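Local coordinates for protein carboxyl esterase NP (Bacillus subtilis, PDB 4CCW) that catalyses the hydrolysis of carboxylic esters to an alcohol and a carboxylate, as a carboxylesterase of the alpha/beta hydrolase superfamily, at residues A[34-39]-A[43-48]; A[85-88]-A[93-96]. All blocks are in the same frame, centred on the assembly; numbering follows the deposited sequence.

Interaction 1. Residues A[34-39]-A[43-48]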
loop_
_atom_site.group_PDB
_atom_site.type_symbol
_atom_site.label_atom_id
_atom_site.label_comp_id
_atom_site.label_asym_id
_atom_site.label_seq_id
_atom_site.Cartn_x
_atom_site.Cartn_y
_atom_site.Cartn_z
ATOM N N SER A 34 11.819 7.662 11.649
ATOM C CA SER A 34 11.147 8.383 10.579
ATOM C C SER A 34 12.141 9.323 9.926
ATOM O O SER A 34 12.915 9.987 10.613
ATOM C CB SER A 34 9.981 9.192 11.136
ATOM O OG SER A 34 8.943 8.338 11.573
ATOM N N PHE A 35 12.125 9.371 8.601
ATOM C CA PHE A 35 13.019 10.251 7.859
ATOM C C PHE A 35 12.500 10.514 6.450
ATOM O O PHE A 35 11.552 9.865 5.989
ATOM C CB PHE A 35 14.454 9.696 7.833
ATOM C CG PHE A 35 14.601 8.389 7.103
ATOM C CD1 PHE A 35 14.314 7.181 7.737
ATOM C CD2 PHE A 35 15.054 8.362 5.790
ATOM C CE1 PHE A 35 14.462 5.974 7.069
ATOM C CE2 PHE A 35 15.201 7.160 5.115
ATOM C CZ PHE A 35 14.907 5.965 5.756
ATOM N N TYR A 36 13.130 11.472 5.777
ATOM C CA TYR A 36 12.736 11.832 4.424
ATOM C C TYR A 36 13.826 11.496 3.411
ATOM O O TYR A 36 15.027 11.606 3.694
ATOM C CB TYR A 36 12.351 13.312 4.345
ATOM C CG TYR A 36 11.019 13.639 4.988
ATOM C CD1 TYR A 36 9.831 13.566 4.254
ATOM C CD2 TYR A 36 10.940 14.021 6.331
ATOM C CE1 TYR A 36 8.610 13.869 4.837
ATOM C CE2 TYR A 36 9.714 14.322 6.922
ATOM C CZ TYR A 36 8.555 14.249 6.171
ATOM O OH TYR A 36 7.324 14.539 6.739
ATOM N N ILE A 37 13.381 11.076 2.234
ATOM C CA ILE A 37 14.247 10.782 1.105
ATOM C C ILE A 37 13.847 11.698 -0.042
ATOM O O ILE A 37 12.676 11.772 -0.402
ATOM C CB ILE A 37 14.108 9.305 0.677
ATOM C CG1 ILE A 37 14.958 8.417 1.583
ATOM C CG2 ILE A 37 14.516 9.104 -0.776
ATOM C CD1 ILE A 37 14.531 6.969 1.551
ATOM N N SER A 38 14.822 12.400 -0.604
ATOM C CA SER A 38 14.581 13.261 -1.751
ATOM C C SER A 38 14.455 12.419 -3.018
ATOM O O SER A 38 15.292 11.564 -3.287
ATOM C CB SER A 38 15.718 14.280 -1.894
ATOM O OG SER A 38 15.469 15.163 -2.972
ATOM N N THR A 39 13.390 12.650 -3.781
ATOM C CA THR A 39 13.187 11.968 -5.066
ATOM C C THR A 39 12.865 13.037 -6.095
ATOM O O THR A 39 12.624 14.188 -5.727
ATOM C CB THR A 39 12.012 10.958 -5.044
ATOM O OG1 THR A 39 10.766 11.667 -5.018
ATOM C CG2 THR A 39 12.099 9.997 -3.848
ATOM N N GLN A 43 9.855 15.017 -1.555
ATOM C CA GLN A 43 10.329 14.405 -0.313
ATOM C C GLN A 43 9.397 13.291 0.142
ATOM O O GLN A 43 8.196 13.506 0.350
ATOM C CB GLN A 43 10.488 15.456 0.791
ATOM C CG GLN A 43 11.451 16.590 0.447
ATOM C CD GLN A 43 12.913 16.191 0.527
ATOM O OE1 GLN A 43 13.258 15.143 1.067
ATOM N NE2 GLN A 43 13.785 17.042 0.003
ATOM N N THR A 44 9.982 12.110 0.326
ATOM C CA THR A 44 9.236 10.891 0.576
ATOM C C THR A 44 9.520 10.383 1.988
ATOM O O THR A 44 10.670 10.170 2.362
ATOM C CB THR A 44 9.620 9.827 -0.473
ATOM O OG1 THR A 44 9.262 10.318 -1.767
ATOM C CG2 THR A 44 8.906 8.512 -0.233
ATOM N N HIS A 45 8.457 10.211 2.764
ATOM C CA HIS A 45 8.572 9.806 4.153
ATOM C C HIS A 45 8.738 8.312 4.263
ATOM O O HIS A 45 8.052 7.539 3.578
ATOM C CB HIS A 45 7.358 10.306 4.936
ATOM C CG HIS A 45 7.491 10.158 6.428
ATOM N ND1 HIS A 45 6.948 9.128 7.104
ATOM C CD2 HIS A 45 8.140 10.946 7.368
ATOM C CE1 HIS A 45 7.244 9.249 8.414
ATOM N NE2 HIS A 45 7.968 10.362 8.573
ATOM N N VAL A 46 9.685 7.899 5.099
ATOM C CA VAL A 46 10.009 6.484 5.290
ATOM C C VAL A 46 10.136 6.181 6.778
ATOM O O VAL A 46 10.694 6.977 7.548
ATOM C CB VAL A 46 11.330 6.091 4.572
ATOM C CG1 VAL A 46 11.615 4.594 4.701
ATOM C CG2 VAL A 46 11.287 6.464 3.103
ATOM N N ILE A 47 9.604 5.028 7.172
ATOM C CA ILE A 47 9.803 4.479 8.511
ATOM C C ILE A 47 10.641 3.194 8.395
ATOM O O ILE A 47 10.228 2.231 7.740
ATOM C CB ILE A 47 8.455 4.166 9.187
ATOM C CG1 ILE A 47 7.543 5.395 9.147
ATOM C CG2 ILE A 47 8.673 3.717 10.624
ATOM C CD1 ILE A 47 6.074 5.073 9.269
ATOM N N ALA A 48 11.826 3.187 9.010
ATOM C CA ALA A 48 12.712 2.020 8.974
ATOM C C ALA A 48 12.712 1.271 10.299
ATOM O O ALA A 48 12.752 1.882 11.363
ATOM C CB ALA A 48 14.133 2.426 8.599
#
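Ile37 O is held from two directions, by the N-H of Thr44 (Thr44 N to Ile37 O, 2.8 Å) and, more loosely, by a CA-H...O contact from Gln43. It belongs to a beta hairpin in which residues 34-39 run antiparallel to 43-48 and supply an outer strand of the alpha/beta hydrolase sheet. The ladder continues as Thr44 O accepts from Ile37 N, and Phe35 and Val46 form the next hydrogen-bonded pair, with Val46 N to Phe35 O at 2.9 Å.

Between these pairs, Tyr36 and His45 make a non-hydrogen-bonded pair whose rings meet edge to face. The imidazole edge brings His45 CD2 over the phenol, 3.5 Å from Tyr36 CZ, with the ring planes at 68°. His45 CG lies anti to its own N (chi1 -170°), which also lays NE2 beside Ser34 CB at 3.5 Å. On this side helix 12-24 adds Tyr18 against Tyr36 and Tyr21 against His45. Replacing His45 with an alanine would probably leave the phenol face without its edge partner and Tyr36 freer to turn.

On the other side of the sheet, Phe35 CG stands between the backbone N and the carbonyl carbon (chi1 64°). The ring thus comes back over Val46, whose CB sits 4.0 Å from the Phe35 ring centroid in a CH-pi contact. Ala48 CB meets the edge of the same ring. Val46 also reaches Ile37, which packs on Asn117 and Leu118 of helix 104-118, placing its CG2 3.6 Å from Ile37 CD1.

Interaction 2. Residues A[85-88]-A[93-96]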
loop_
_atom_site.group_PDB
_atom_site.type_symbol
_atom_site.label_atom_id
_atom_site.label_comp_id
_atom_site.label_asym_id
_atom_site.label_seq_id
_atom_site.Cartn_x
_atom_site.Cartn_y
_atom_site.Cartn_z
ATOM N N ALA A 85 9.021 1.160 5.424
ATOM C CA ALA A 85 7.634 1.506 5.099
ATOM C C ALA A 85 7.573 2.880 4.448
ATOM O O ALA A 85 7.805 3.903 5.095
ATOM C CB ALA A 85 6.755 1.446 6.342
ATOM N N VAL A 86 7.255 2.892 3.161
ATOM C CA VAL A 86 7.343 4.097 2.328
ATOM C C VAL A 86 5.965 4.731 2.110
ATOM O O VAL A 86 5.036 4.051 1.652
ATOM C CB VAL A 86 7.942 3.742 0.957
ATOM C CG1 VAL A 86 7.956 4.964 0.049
ATOM C CG2 VAL A 86 9.346 3.152 1.126
ATOM N N ASP A 87 5.836 6.026 2.410
ATOM C CA ASP A 87 4.580 6.742 2.146
ATOM C C ASP A 87 4.494 7.071 0.661
ATOM O O ASP A 87 5.360 7.761 0.127
ATOM C CB ASP A 87 4.455 8.025 2.976
ATOM C CG ASP A 87 3.911 7.794 4.379
ATOM O OD1 ASP A 87 3.463 6.680 4.705
ATOM O OD2 ASP A 87 3.938 8.754 5.184
ATOM N N ILE A 88 3.462 6.546 -0.004
ATOM C CA ILE A 88 3.281 6.726 -1.449
ATOM C C ILE A 88 3.084 8.193 -1.807
ATOM O O ILE A 88 2.198 8.877 -1.274
ATOM C CB ILE A 88 2.123 5.857 -2.007
ATOM C CG1 ILE A 88 2.423 4.371 -1.797
ATOM C CG2 ILE A 88 1.873 6.148 -3.481
ATOM C CD1 ILE A 88 1.190 3.495 -1.935
ATOM N N ASN A 93 -0.769 11.263 3.311
ATOM C CA ASN A 93 0.304 10.801 4.198
ATOM C C ASN A 93 1.368 11.897 4.339
ATOM O O ASN A 93 1.104 13.054 4.026
ATOM C CB ASN A 93 0.926 9.483 3.682
ATOM C CG ASN A 93 1.428 9.587 2.247
ATOM O OD1 ASN A 93 2.072 10.568 1.868
ATOM N ND2 ASN A 93 1.135 8.562 1.439
ATOM N N LYS A 94 2.569 11.518 4.766
ATOM C CA LYS A 94 3.623 12.499 5.059
ATOM C C LYS A 94 4.556 12.803 3.876
ATOM O O LYS A 94 5.394 13.707 3.967
ATOM C CB LYS A 94 4.442 12.050 6.274
ATOM C CG LYS A 94 3.815 12.323 7.634
ATOM C CD LYS A 94 4.877 12.192 8.718
ATOM C CE LYS A 94 4.368 12.593 10.093
ATOM N NZ LYS A 94 5.479 12.703 11.085
ATOM N N SER A 95 4.432 12.055 2.778
ATOM C CA SER A 95 5.191 12.386 1.568
ATOM C C SER A 95 4.682 13.665 0.908
ATOM O O SER A 95 3.489 13.977 0.965
ATOM C CB SER A 95 5.199 11.223 0.583
ATOM O OG SER A 95 5.992 10.188 1.122
ATOM N N ILE A 96 5.596 14.437 0.327
ATOM C CA ILE A 96 5.230 15.751 -0.242
ATOM C C ILE A 96 5.492 15.804 -1.755
ATOM O O ILE A 96 6.642 15.902 -2.187
ATOM C CB ILE A 96 5.927 16.937 0.489
ATOM C CG1 ILE A 96 5.778 16.817 2.013
ATOM C CG2 ILE A 96 5.364 18.273 0.017
ATOM C CD1 ILE A 96 6.477 17.916 2.792
#
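An Asx turn at Asn93 shapes the loop that follows strand 82-86, and the same side chain ties this loop back to Asp87 and Ile88. Asn93 OD1 accepts from Ser95 N at 2.9 Å, while its ND2 reaches across to Ile88 O at 2.9 Å in a nearly straight bond (170°). A chi1 of 55° tucks the amide between its own N and C and folds it in over Asp87. The carboxylate and the amide run in opposite directions and stack, their planes 11° apart, and Asp87 CB lies 3.5 Å from Asn93 CG.

Lys94 N donates to Asp87 OD2 at 3.1 Å, coming from above the carboxylate plane. Tyr21 also bonds OD2 and Ser67 bonds OD1, so partners at both oxygens fix the rotation of this buried group. Ser95 OG donates to Asp87 O at 2.7 Å, from above the carbonyl plane, and in turn accepts the N-H of His45. Lys94 NZ, by contrast, leads away to Asn22. Such a web of side-chain-to-backbone bonds orders the loop at the carboxyl end of a parallel strand, the end of the sheet where alpha/beta hydrolases carry their active site.

Overall arrangement
Strand 42-49 belongs to interaction 1 and strand 82-86 to interaction 2, and their pairing makes the two contacts neighbours in one sheet, with centres about 7 Å apart. Ala85 N meets Ile47 O at 2.8 Å, while beyond the loop Ile96 N meets Gln43 O at 2.8 Å, so both segments of interaction 2 line the edge of residues 43-48 that faces away from 34-39. In addition, Tyr36 CE1 packs on Lys94 O at 3.3 Å. Interaction 1 is remote from the active site. Interaction 2 comes nearer: the Ile88 side chain lies about 11 Å from that of His273, the likely proton acceptor, and about 10 Å from the bound (2-hydroxyethoxy)acetic acid.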